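Local coordinates for nonstructural protein 2 (Human rotavirus C, PDB 2GU0) that probably binds single-stranded RNA, hydrolyses nucleoside triphosphates and RNA 5'-triphosphates as a homooctamer, and helps to build the viroplasms in which the viral genome is replicated, at residues 157-169 with 184-198. Numbering follows the deposited sequence.
Sequences IVYQDSYFTITKL and YKITINTKTDIPDRN
Y163 lays its ring across the loop that leads into helix 196-209: the I194 side chain runs antiparallel alongside it, P195 CD lies 3.6 Å from Y163 CZ, and N198 OD1 meets the ring edge in plane, the amide turned 87° from the ring. I194 holds CG1 anti to its carbonyl carbon (chi1 -69°), against Y163, and CD1 reaches 3.5 Å from F164 CZ; one isoleucine packs on both aromatics. F164 also touches I186 and stacks on F202 of the helix. At the tight turn 161-164, D161 OD1 accepts from the backbone N of Y163 (an Asx turn) and of F164, together an Asx motif.

Beyond it, N189 grips the turn and the start of the other strand: its backbone N donates to Y163 O (2.9 Å), ND2 weakly to S162 O, and OD1 accepts from T165 OG1 (2.7 Å) on an in-plane lone pair. T149 also bonds to this OD1, and Q160 NE2 donates to T165 OG1. From here strands 164-169 and 184-188 run antiparallel, with T165–T187 and T167–K185 as the hydrogen-bonded pairs. At the far end K168 bends at chi3 and chi4 to bring NZ over to Y184 OH in a weak bond. L169 CD1 packs along K185, whose NZ forms salt bridges with E147 and E153. K185, a predicted ATP-binding residue, has its side chain near the predicted catalytic H222; this antiparallel meander therefore probably forms part of the HIT-like nucleotide site of NSP2.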
loop_
_atom_site.group_PDB
_atom_site.type_symbol
_atom_site.label_atom_id
_atom_site.label_comp_id
_atom_site.label_asym_id
_atom_site.label_seq_id
_atom_site.Cartn_x
_atom_site.Cartn_y
_atom_site.Cartn_z
ATOM N N ILE A 157 32.486 -9.905 0.234
ATOM C CA ILE A 157 33.795 -10.145 -0.365
ATOM C C ILE A 157 34.159 -9.159 -1.459
ATOM O O ILE A 157 33.564 -9.155 -2.537
ATOM C CB ILE A 157 33.893 -11.558 -0.925
ATOM C CG1 ILE A 157 33.840 -12.552 0.226
ATOM C CG2 ILE A 157 35.182 -11.711 -1.719
ATOM C CD1 ILE A 157 33.980 -13.986 -0.203
ATOM N N VAL A 158 35.169 -8.346 -1.185
ATOM C CA VAL A 158 35.623 -7.330 -2.123
ATOM C C VAL A 158 36.859 -7.733 -2.929
ATOM O O VAL A 158 37.217 -7.075 -3.909
ATOM C CB VAL A 158 35.869 -6.014 -1.362
ATOM C CG1 VAL A 158 36.400 -4.946 -2.296
ATOM C CG2 VAL A 158 34.567 -5.559 -0.738
ATOM N N TYR A 159 37.500 -8.825 -2.526
ATOM C CA TYR A 159 38.681 -9.341 -3.222
ATOM C C TYR A 159 39.035 -10.727 -2.723
ATOM O O TYR A 159 38.896 -11.036 -1.539
ATOM C CB TYR A 159 39.894 -8.439 -3.007
ATOM C CG TYR A 159 41.192 -9.036 -3.529
ATOM C CD1 TYR A 159 41.555 -8.908 -4.870
ATOM C CD2 TYR A 159 42.046 -9.748 -2.684
ATOM C CE1 TYR A 159 42.734 -9.465 -5.357
ATOM C CE2 TYR A 159 43.221 -10.314 -3.161
ATOM C CZ TYR A 159 43.559 -10.168 -4.501
ATOM O OH TYR A 159 44.721 -10.730 -4.987
ATOM N N GLN A 160 39.509 -11.565 -3.628
ATOM C CA GLN A 160 39.896 -12.901 -3.240
ATOM C C GLN A 160 40.853 -13.537 -4.217
ATOM O O GLN A 160 40.499 -13.773 -5.358
ATOM C CB GLN A 160 38.677 -13.806 -3.111
ATOM C CG GLN A 160 39.035 -15.214 -2.636
ATOM C CD GLN A 160 37.824 -16.117 -2.430
ATOM O OE1 GLN A 160 37.341 -16.766 -3.360
ATOM N NE2 GLN A 160 37.326 -16.153 -1.204
ATOM N N ASP A 161 42.079 -13.778 -3.789
ATOM C CA ASP A 161 43.016 -14.483 -4.637
ATOM C C ASP A 161 43.142 -15.827 -3.912
ATOM O O ASP A 161 42.398 -16.086 -2.969
ATOM C CB ASP A 161 44.351 -13.756 -4.738
ATOM C CG ASP A 161 45.022 -13.578 -3.404
ATOM O OD1 ASP A 161 45.098 -14.567 -2.639
ATOM O OD2 ASP A 161 45.480 -12.443 -3.131
ATOM N N SER A 162 44.074 -16.678 -4.308
ATOM C CA SER A 162 44.161 -17.989 -3.674
ATOM C C SER A 162 44.552 -18.051 -2.204
ATOM O O SER A 162 44.298 -19.058 -1.544
ATOM C CB SER A 162 45.091 -18.892 -4.473
ATOM O OG SER A 162 46.368 -18.309 -4.555
ATOM N N TYR A 163 45.151 -16.993 -1.676
ATOM C CA TYR A 163 45.568 -17.019 -0.287
ATOM C C TYR A 163 44.793 -16.104 0.620
ATOM O O TYR A 163 44.479 -16.485 1.742
ATOM C CB TYR A 163 47.056 -16.691 -0.160
ATOM C CG TYR A 163 47.961 -17.765 -0.706
ATOM C CD1 TYR A 163 48.616 -17.599 -1.938
ATOM C CD2 TYR A 163 48.130 -18.975 -0.022
ATOM C CE1 TYR A 163 49.410 -18.613 -2.478
ATOM C CE2 TYR A 163 48.921 -19.993 -0.557
ATOM C CZ TYR A 163 49.554 -19.802 -1.787
ATOM O OH TYR A 163 50.306 -20.814 -2.335
ATOM N N PHE A 164 44.480 -14.901 0.149
ATOM C CA PHE A 164 43.761 -13.957 0.992
ATOM C C PHE A 164 42.347 -13.653 0.540
ATOM O O PHE A 164 41.937 -14.016 -0.564
ATOM C CB PHE A 164 44.513 -12.633 1.070
ATOM C CG PHE A 164 45.981 -12.776 1.300
ATOM C CD1 PHE A 164 46.842 -13.000 0.231
ATOM C CD2 PHE A 164 46.509 -12.643 2.579
ATOM C CE1 PHE A 164 48.209 -13.086 0.426
ATOM C CE2 PHE A 164 47.860 -12.726 2.790
ATOM C CZ PHE A 164 48.726 -12.948 1.705
ATOM N N THR A 165 41.616 -12.958 1.406
ATOM C CA THR A 165 40.257 -12.541 1.123
ATOM C C THR A 165 40.010 -11.215 1.819
ATOM O O THR A 165 40.313 -11.069 2.997
ATOM C CB THR A 165 39.237 -13.566 1.638
ATOM O OG1 THR A 165 39.375 -14.788 0.906
ATOM C CG2 THR A 165 37.826 -13.046 1.451
ATOM N N ILE A 166 39.478 -10.236 1.099
ATOM C CA ILE A 166 39.181 -8.949 1.718
ATOM C C ILE A 166 37.666 -8.808 1.846
ATOM O O ILE A 166 36.944 -8.947 0.871
ATOM C CB ILE A 166 39.726 -7.768 0.883
ATOM C CG1 ILE A 166 41.234 -7.880 0.726
ATOM C CG2 ILE A 166 39.424 -6.457 1.583
ATOM C CD1 ILE A 166 41.834 -6.714 -0.021
ATOM N N THR A 167 37.183 -8.546 3.051
ATOM C CA THR A 167 35.749 -8.394 3.278
ATOM C C THR A 167 35.437 -7.025 3.849
ATOM O O THR A 167 36.204 -6.494 4.642
ATOM C CB THR A 167 35.242 -9.447 4.250
ATOM O OG1 THR A 167 36.131 -9.515 5.367
ATOM C CG2 THR A 167 35.161 -10.812 3.565
ATOM N N LYS A 168 34.309 -6.449 3.453
ATOM C CA LYS A 168 33.946 -5.126 3.942
ATOM C C LYS A 168 33.234 -5.113 5.296
ATOM O O LYS A 168 32.228 -5.785 5.485
ATOM C CB LYS A 168 33.092 -4.399 2.900
ATOM C CG LYS A 168 32.352 -3.200 3.450
ATOM C CD LYS A 168 31.641 -2.442 2.354
ATOM C CE LYS A 168 32.585 -1.505 1.639
ATOM N NZ LYS A 168 33.136 -0.493 2.590
ATOM N N LEU A 169 33.780 -4.341 6.229
ATOM C CA LEU A 169 33.214 -4.196 7.565
ATOM C C LEU A 169 32.450 -2.883 7.569
ATOM O O LEU A 169 33.032 -1.791 7.665
ATOM C CB LEU A 169 34.324 -4.189 8.622
ATOM C CG LEU A 169 35.002 -5.557 8.739
ATOM C CD1 LEU A 169 36.167 -5.536 9.709
ATOM C CD2 LEU A 169 33.964 -6.554 9.185
ATOM N N TYR A 184 37.938 -2.611 6.388
ATOM C CA TYR A 184 37.853 -3.863 5.646
ATOM C C TYR A 184 38.696 -4.845 6.441
ATOM O O TYR A 184 39.497 -4.436 7.287
ATOM C CB TYR A 184 38.438 -3.741 4.239
ATOM C CG TYR A 184 37.744 -2.737 3.368
ATOM C CD1 TYR A 184 37.977 -1.376 3.538
ATOM C CD2 TYR A 184 36.864 -3.137 2.366
ATOM C CE1 TYR A 184 37.358 -0.434 2.728
ATOM C CE2 TYR A 184 36.240 -2.206 1.551
ATOM C CZ TYR A 184 36.495 -0.854 1.741
ATOM O OH TYR A 184 35.909 0.100 0.954
ATOM N N LYS A 185 38.528 -6.135 6.183
ATOM C CA LYS A 185 39.313 -7.129 6.900
ATOM C C LYS A 185 39.977 -8.139 5.964
ATOM O O LYS A 185 39.345 -8.677 5.054
ATOM C CB LYS A 185 38.441 -7.866 7.919
ATOM C CG LYS A 185 39.239 -8.785 8.835
ATOM C CD LYS A 185 38.373 -9.550 9.834
ATOM C CE LYS A 185 37.810 -8.652 10.913
ATOM N NZ LYS A 185 37.087 -9.443 11.940
ATOM N N ILE A 186 41.264 -8.381 6.201
ATOM C CA ILE A 186 42.053 -9.332 5.424
ATOM C C ILE A 186 42.213 -10.592 6.261
ATOM O O ILE A 186 42.665 -10.525 7.393
ATOM C CB ILE A 186 43.454 -8.788 5.171
ATOM C CG1 ILE A 186 43.379 -7.399 4.550
ATOM C CG2 ILE A 186 44.220 -9.730 4.283
ATOM C CD1 ILE A 186 44.736 -6.748 4.437
ATOM N N THR A 187 41.850 -11.744 5.724
ATOM C CA THR A 187 42.003 -12.982 6.483
ATOM C C THR A 187 42.593 -14.013 5.555
ATOM O O THR A 187 42.265 -14.016 4.382
ATOM C CB THR A 187 40.641 -13.513 7.008
ATOM O OG1 THR A 187 39.792 -13.839 5.903
ATOM C CG2 THR A 187 39.953 -12.475 7.853
ATOM N N ILE A 188 43.472 -14.876 6.057
ATOM C CA ILE A 188 44.059 -15.922 5.212
ATOM C C ILE A 188 43.046 -17.055 5.060
ATOM O O ILE A 188 42.260 -17.325 5.973
ATOM C CB ILE A 188 45.365 -16.494 5.812
ATOM C CG1 ILE A 188 45.136 -16.910 7.269
ATOM C CG2 ILE A 188 46.483 -15.480 5.684
ATOM C CD1 ILE A 188 46.400 -17.298 8.012
ATOM N N ASN A 189 43.057 -17.723 3.916
ATOM C CA ASN A 189 42.103 -18.798 3.701
ATOM C C ASN A 189 42.538 -20.102 4.350
ATOM O O ASN A 189 41.723 -20.996 4.563
ATOM C CB ASN A 189 41.877 -19.008 2.201
ATOM C CG ASN A 189 41.560 -17.709 1.471
ATOM O OD1 ASN A 189 40.806 -16.883 1.966
ATOM N ND2 ASN A 189 42.137 -17.531 0.286
ATOM N N THR A 190 43.825 -20.189 4.674
ATOM C CA THR A 190 44.422 -21.379 5.276
ATOM C C THR A 190 45.661 -20.998 6.073
ATOM O O THR A 190 46.393 -20.086 5.689
ATOM C CB THR A 190 44.857 -22.360 4.192
ATOM O OG1 THR A 190 43.707 -22.991 3.630
ATOM C CG2 THR A 190 45.789 -23.400 4.754
ATOM N N LYS A 191 45.908 -21.709 7.169
ATOM C CA LYS A 191 47.071 -21.429 8.004
ATOM C C LYS A 191 48.366 -21.881 7.338
ATOM O O LYS A 191 49.385 -22.042 8.013
ATOM C CB LYS A 191 46.943 -22.127 9.363
ATOM C CG LYS A 191 45.896 -21.547 10.313
ATOM C CD LYS A 191 45.843 -22.357 11.615
ATOM C CE LYS A 191 44.907 -21.740 12.644
ATOM N NZ LYS A 191 44.953 -22.460 13.949
ATOM N N THR A 192 48.329 -22.080 6.022
ATOM C CA THR A 192 49.507 -22.523 5.276
ATOM C C THR A 192 50.497 -21.385 5.007
ATOM O O THR A 192 50.113 -20.214 4.941
ATOM C CB THR A 192 49.104 -23.166 3.921
ATOM O OG1 THR A 192 50.252 -23.764 3.309
ATOM C CG2 THR A 192 48.543 -22.120 2.971
ATOM N N ASP A 193 51.771 -21.737 4.856
ATOM C CA ASP A 193 52.818 -20.751 4.591
ATOM C C ASP A 193 52.511 -20.047 3.284
ATOM O O ASP A 193 52.275 -20.692 2.264
ATOM C CB ASP A 193 54.187 -21.429 4.480
ATOM C CG ASP A 193 54.423 -22.449 5.577
ATOM O OD1 ASP A 193 54.283 -22.082 6.768
ATOM O OD2 ASP A 193 54.748 -23.615 5.243
ATOM N N ILE A 194 52.523 -18.723 3.314
ATOM C CA ILE A 194 52.232 -17.944 2.125
ATOM C C ILE A 194 53.491 -17.478 1.405
ATOM O O ILE A 194 54.249 -16.672 1.932
ATOM C CB ILE A 194 51.363 -16.719 2.484
ATOM C CG1 ILE A 194 49.966 -17.184 2.889
ATOM C CG2 ILE A 194 51.271 -15.774 1.313
ATOM C CD1 ILE A 194 49.055 -16.064 3.320
ATOM N N PRO A 195 53.723 -17.981 0.179
ATOM C CA PRO A 195 54.886 -17.628 -0.635
ATOM C C PRO A 195 55.091 -16.121 -0.704
ATOM O O PRO A 195 54.130 -15.358 -0.751
ATOM C CB PRO A 195 54.540 -18.213 -1.996
ATOM C CG PRO A 195 53.752 -19.415 -1.648
ATOM C CD PRO A 195 52.842 -18.904 -0.559
ATOM N N ASP A 196 56.347 -15.695 -0.713
ATOM C CA ASP A 196 56.668 -14.278 -0.778
ATOM C C ASP A 196 56.125 -13.612 -2.038
ATOM O O ASP A 196 55.703 -12.456 -1.996
ATOM C CB ASP A 196 58.182 -14.085 -0.705
ATOM C CG ASP A 196 58.736 -14.355 0.679
ATOM O OD1 ASP A 196 58.422 -13.571 1.601
ATOM O OD2 ASP A 196 59.480 -15.349 0.846
ATOM N N ARG A 197 56.138 -14.335 -3.158
ATOM C CA ARG A 197 55.645 -13.786 -4.417
ATOM C C ARG A 197 54.203 -13.298 -4.299
ATOM O O ARG A 197 53.850 -12.253 -4.844
ATOM C CB ARG A 197 55.740 -14.822 -5.537
ATOM C CG ARG A 197 55.108 -14.334 -6.834
ATOM C CD ARG A 197 55.044 -15.413 -7.900
ATOM N NE ARG A 197 53.995 -15.131 -8.883
ATOM C CZ ARG A 197 53.795 -15.832 -9.998
ATOM N NH1 ARG A 197 54.580 -16.865 -10.288
ATOM N NH2 ARG A 197 52.800 -15.509 -10.819
ATOM N N ASN A 198 53.374 -14.059 -3.588
ATOM C CA ASN A 198 51.971 -13.701 -3.394
ATOM C C ASN A 198 51.819 -12.609 -2.343
ATOM O O ASN A 198 51.020 -11.678 -2.498
ATOM C CB ASN A 198 51.181 -14.933 -2.995
ATOM C CG ASN A 198 51.232 -16.008 -4.058
ATOM O OD1 ASN A 198 50.208 -16.369 -4.641
ATOM N ND2 ASN A 198 52.426 -16.521 -4.324
#